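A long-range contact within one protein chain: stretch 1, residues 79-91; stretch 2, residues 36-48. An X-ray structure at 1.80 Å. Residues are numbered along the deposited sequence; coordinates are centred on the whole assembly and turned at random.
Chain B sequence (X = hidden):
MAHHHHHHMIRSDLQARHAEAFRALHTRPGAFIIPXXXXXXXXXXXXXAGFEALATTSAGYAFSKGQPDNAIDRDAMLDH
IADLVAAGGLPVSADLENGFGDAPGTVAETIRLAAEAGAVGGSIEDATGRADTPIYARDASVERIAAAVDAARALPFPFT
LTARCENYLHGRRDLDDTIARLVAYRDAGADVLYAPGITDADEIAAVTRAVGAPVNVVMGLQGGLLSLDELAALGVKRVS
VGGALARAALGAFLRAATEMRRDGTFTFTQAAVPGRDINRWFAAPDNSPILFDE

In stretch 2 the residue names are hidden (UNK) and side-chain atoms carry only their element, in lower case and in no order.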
# COMPACT_ATOMS: atom_id res chain seq x y z
N ASP B 79 -1.18 12.55 -10.62
CA ASP B 79 -0.04 12.36 -9.75
C ASP B 79 0.31 10.88 -9.59
O ASP B 79 1.50 10.51 -9.62
CB ASP B 79 -0.26 13.00 -8.36
CG ASP B 79 -0.22 14.52 -8.40
OD1 ASP B 79 0.42 15.11 -9.30
OD2 ASP B 79 -0.85 15.14 -7.51
N HIS B 80 -0.73 10.06 -9.41
CA HIS B 80 -0.60 8.60 -9.18
C HIS B 80 0.01 7.95 -10.42
O HIS B 80 0.96 7.16 -10.34
CB HIS B 80 -1.98 8.02 -8.83
CG HIS B 80 -2.00 6.53 -8.57
ND1 HIS B 80 -1.27 5.92 -7.58
CD2 HIS B 80 -2.71 5.54 -9.16
CE1 HIS B 80 -1.51 4.62 -7.58
NE2 HIS B 80 -2.40 4.37 -8.52
N ILE B 81 -0.50 8.30 -11.58
CA ILE B 81 0.08 7.79 -12.82
C ILE B 81 1.57 8.10 -12.88
O ILE B 81 2.39 7.21 -13.14
CB ILE B 81 -0.58 8.39 -14.05
CG1 ILE B 81 -2.00 7.87 -14.19
CG2 ILE B 81 0.24 8.07 -15.28
CD1 ILE B 81 -2.82 8.72 -15.15
N ALA B 82 1.94 9.37 -12.65
CA ALA B 82 3.36 9.73 -12.68
C ALA B 82 4.21 8.93 -11.66
O ALA B 82 5.39 8.60 -11.93
CB ALA B 82 3.53 11.25 -12.44
N ASP B 83 3.63 8.66 -10.50
CA ASP B 83 4.34 7.91 -9.46
C ASP B 83 4.62 6.50 -9.96
O ASP B 83 5.67 5.98 -9.73
CB ASP B 83 3.51 7.75 -8.16
CG ASP B 83 3.53 8.99 -7.29
OD1 ASP B 83 4.36 9.90 -7.51
OD2 ASP B 83 2.65 9.04 -6.39
N LEU B 84 3.61 5.86 -10.57
CA LEU B 84 3.80 4.48 -11.00
C LEU B 84 4.71 4.34 -12.28
O LEU B 84 5.38 3.35 -12.45
CB LEU B 84 2.46 3.78 -11.10
CG LEU B 84 1.97 3.13 -9.77
CD1 LEU B 84 2.00 4.03 -8.54
CD2 LEU B 84 0.60 2.54 -10.01
N VAL B 85 4.67 5.33 -13.15
CA VAL B 85 5.57 5.42 -14.29
C VAL B 85 7.01 5.48 -13.79
O VAL B 85 7.85 4.72 -14.27
CB VAL B 85 5.26 6.65 -15.15
CG1 VAL B 85 6.38 6.94 -16.15
CG2 VAL B 85 3.93 6.46 -15.86
N ALA B 86 7.28 6.36 -12.82
CA ALA B 86 8.64 6.54 -12.32
C ALA B 86 9.12 5.28 -11.63
O ALA B 86 10.27 4.88 -11.79
CB ALA B 86 8.73 7.73 -11.36
N ALA B 87 8.27 4.73 -10.79
CA ALA B 87 8.67 3.56 -9.97
C ALA B 87 8.84 2.25 -10.75
O ALA B 87 9.80 1.46 -10.50
CB ALA B 87 7.61 3.34 -8.90
N GLY B 88 7.89 2.00 -11.65
CA GLY B 88 7.87 0.74 -12.39
C GLY B 88 8.91 0.61 -13.50
O GLY B 88 9.42 -0.47 -13.71
N GLY B 89 9.21 1.68 -14.20
CA GLY B 89 10.11 1.65 -15.42
C GLY B 89 9.50 0.90 -16.59
O GLY B 89 10.18 0.57 -17.57
N LEU B 90 8.18 0.68 -16.52
CA LEU B 90 7.45 -0.03 -17.54
C LEU B 90 6.37 0.85 -18.17
O LEU B 90 5.86 1.77 -17.53
CB LEU B 90 6.73 -1.25 -16.88
CG LEU B 90 7.62 -2.39 -16.39
CD1 LEU B 90 6.79 -3.49 -15.64
CD2 LEU B 90 8.40 -2.94 -17.59
N PRO B 91 5.92 0.50 -19.38
CA PRO B 91 4.69 1.11 -19.88
C PRO B 91 3.49 1.01 -18.94
O PRO B 91 3.27 -0.05 -18.35
CB PRO B 91 4.40 0.37 -21.19
CG PRO B 91 5.52 -0.59 -21.36
CD PRO B 91 6.30 -0.70 -20.12
N UNK B 36 -2.03 -4.91 -11.89
CA UNK B 36 -2.48 -3.64 -11.36
C UNK B 36 -1.89 -3.33 -9.94
O UNK B 36 -2.51 -3.61 -8.94
c UNK B 36 -4.74 -3.85 -12.56
n UNK B 36 -5.24 -2.80 -13.21
o UNK B 36 -4.86 -5.00 -13.00
c UNK B 36 -4.01 -3.57 -11.24
N UNK B 37 -0.71 -2.75 -9.88
CA UNK B 37 -0.21 -2.17 -8.64
C UNK B 37 -0.97 -0.93 -8.26
O UNK B 37 -1.68 -0.37 -9.09
c UNK B 37 0.04 -2.23 -11.03
c UNK B 37 1.21 -1.80 -9.02
c UNK B 37 1.05 -1.37 -10.39
N UNK B 38 -0.86 -0.53 -6.97
CA UNK B 38 -1.55 0.64 -6.43
C UNK B 38 -0.60 1.59 -5.68
O UNK B 38 -1.05 2.60 -5.15
c UNK B 38 -2.11 -2.97 -5.13
c UNK B 38 -1.71 -4.25 -4.71
c UNK B 38 -1.56 -2.18 -2.92
c UNK B 38 -2.28 -0.52 -4.30
n UNK B 38 -1.54 -1.01 -2.23
c UNK B 38 -1.30 -4.48 -3.43
c UNK B 38 -1.96 -1.91 -4.24
c UNK B 38 -1.21 -3.49 -2.50
c UNK B 38 -2.74 0.23 -5.49
c UNK B 38 -1.97 -0.00 -3.06
N UNK B 39 0.69 1.28 -5.66
CA UNK B 39 1.68 2.16 -5.11
C UNK B 39 3.05 1.90 -5.76
O UNK B 39 3.21 1.00 -6.61
c UNK B 39 2.11 0.74 -3.01
o UNK B 39 2.65 -0.11 -3.76
o UNK B 39 1.81 0.55 -1.79
c UNK B 39 1.69 2.08 -3.56
N UNK B 40 4.04 2.68 -5.37
CA UNK B 40 5.36 2.55 -5.98
C UNK B 40 5.99 1.19 -5.74
O UNK B 40 6.64 0.64 -6.64
c UNK B 40 6.30 3.67 -5.52
N UNK B 41 5.77 0.66 -4.53
CA UNK B 41 6.33 -0.60 -4.08
C UNK B 41 5.87 -1.76 -4.93
O UNK B 41 6.66 -2.56 -5.43
N UNK B 42 4.57 -1.80 -5.11
CA UNK B 42 3.96 -2.85 -5.87
C UNK B 42 4.34 -2.75 -7.34
O UNK B 42 4.52 -3.76 -7.97
o UNK B 42 1.81 -1.65 -5.80
c UNK B 42 2.13 -3.45 -4.26
c UNK B 42 2.43 -2.94 -5.63
N UNK B 43 4.47 -1.54 -7.86
CA UNK B 43 4.89 -1.34 -9.20
C UNK B 43 6.27 -1.90 -9.42
O UNK B 43 6.48 -2.65 -10.37
c UNK B 43 4.81 0.10 -9.59
N UNK B 44 7.20 -1.55 -8.52
CA UNK B 44 8.53 -2.12 -8.52
C UNK B 44 8.57 -3.66 -8.52
O UNK B 44 9.28 -4.26 -9.38
n UNK B 44 14.44 -0.80 -7.25
c UNK B 44 9.78 -0.14 -7.51
n UNK B 44 13.58 0.41 -5.53
c UNK B 44 9.37 -1.59 -7.34
n UNK B 44 12.21 -0.32 -7.22
c UNK B 44 13.40 -0.25 -6.64
c UNK B 44 10.98 0.23 -6.66
N UNK B 45 7.76 -4.25 -7.63
CA UNK B 45 7.77 -5.69 -7.46
C UNK B 45 7.22 -6.38 -8.69
O UNK B 45 7.72 -7.41 -9.11
c UNK B 45 6.96 -6.10 -6.26
c UNK B 45 6.64 -5.84 -3.79
c UNK B 45 8.93 -6.41 -4.66
c UNK B 45 7.62 -5.64 -4.92
N UNK B 46 6.19 -5.82 -9.30
CA UNK B 46 5.71 -6.41 -10.56
C UNK B 46 6.72 -6.34 -11.70
O UNK B 46 6.81 -7.26 -12.52
c UNK B 46 3.18 -6.02 -9.98
c UNK B 46 2.70 -7.50 -9.92
c UNK B 46 4.35 -5.80 -10.98
c UNK B 46 2.03 -5.11 -10.30
N UNK B 47 7.50 -5.27 -11.80
CA UNK B 47 8.54 -5.24 -12.82
C UNK B 47 9.60 -6.30 -12.55
O UNK B 47 10.05 -7.02 -13.43
c UNK B 47 9.19 -3.88 -12.89
N UNK B 48 10.00 -6.38 -11.30
CA UNK B 48 10.99 -7.36 -10.88
C UNK B 48 10.47 -8.77 -11.13
O UNK B 48 11.28 -9.64 -11.43
c UNK B 48 12.13 -5.93 -9.09
s UNK B 48 12.19 -5.74 -7.29
c UNK B 48 13.11 -4.19 -7.22
c UNK B 48 11.35 -7.18 -9.42
O HOH W 1 -3.19 1.99 -9.39

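Position 36 carries two carbons, the second bearing one oxygen and one nitrogen, and points away from stretch 1: N36, whose amide is hydrogen-bonded elsewhere in the structure. At 37 three carbons close a ring onto the backbone nitrogen, which makes it P37. Its CG lies 4.0 Å from L84 CD2, and a water donates to P37 O at 2.8 Å while sitting 2.7 Å from H80 NE2.

Position 38 holds one carbon followed by fused five- and six-membered rings with eight carbons and one nitrogen, so it is W38. Its CB points away; the contact comes through the backbone, W38 O lying 3.2 Å from H80 CE1 at the edge of the imidazole. At 39 two carbons end in two oxygens. The elements make it D39. It touches stretch 1 through its backbone, D39 C being 3.7 Å from L84 CD1.

A lone carbon at 40 gives A40, with CB 3.6 Å from A87 CB. Position 41 has no side-chain atom: G41, where a CB would point away from stretch 1. At 42 one carbon carries an oxygen and a carbon, hence T42, which does not reach stretch 1. It serves the helix start instead: D39 OD1 accepts from T42 N at 2.9 Å, the capping bond, and from T42 OG1 at 2.7 Å, while W38 N donates to T42 OG1 at 3.1 Å.

Position 43 is again a single carbon, A43, its CB 4.2 Å from both L84 CG and G88 N. At 44 three carbons, a nitrogen and a carbon with two more nitrogens spell R44; its CG packs 3.4 Å from A87 O, and its guanidinium is hydrogen-bonded elsewhere in the structure. Positions 45 and 46 each show four carbons forked at the second, L45 and L46, neither in contact with stretch 1. One carbon at 47 gives A47, its CB 3.5 Å from G88 O and 3.7 Å from L90 CD1. At 48 two carbons, a sulfur and a carbon run unbranched: M48, which makes no contact with stretch 1.

The rule is small residues where helices run close. The axes approach to 8.1 Å at 37°, with G88 CA 4.8 Å from A43 CA. A40, A43 and A47 meet A87, G88 and L90, while L84 packs beside the capped helix start. An ideal CB on G88 would lie 3.8 Å from A43 CB and be crowded by L84 O at 3.1 Å. No direct hydrogen bond crosses; one water sits between P37 and H80.

Stretch 2, residues 36-48: NPWDAGTARLLAM
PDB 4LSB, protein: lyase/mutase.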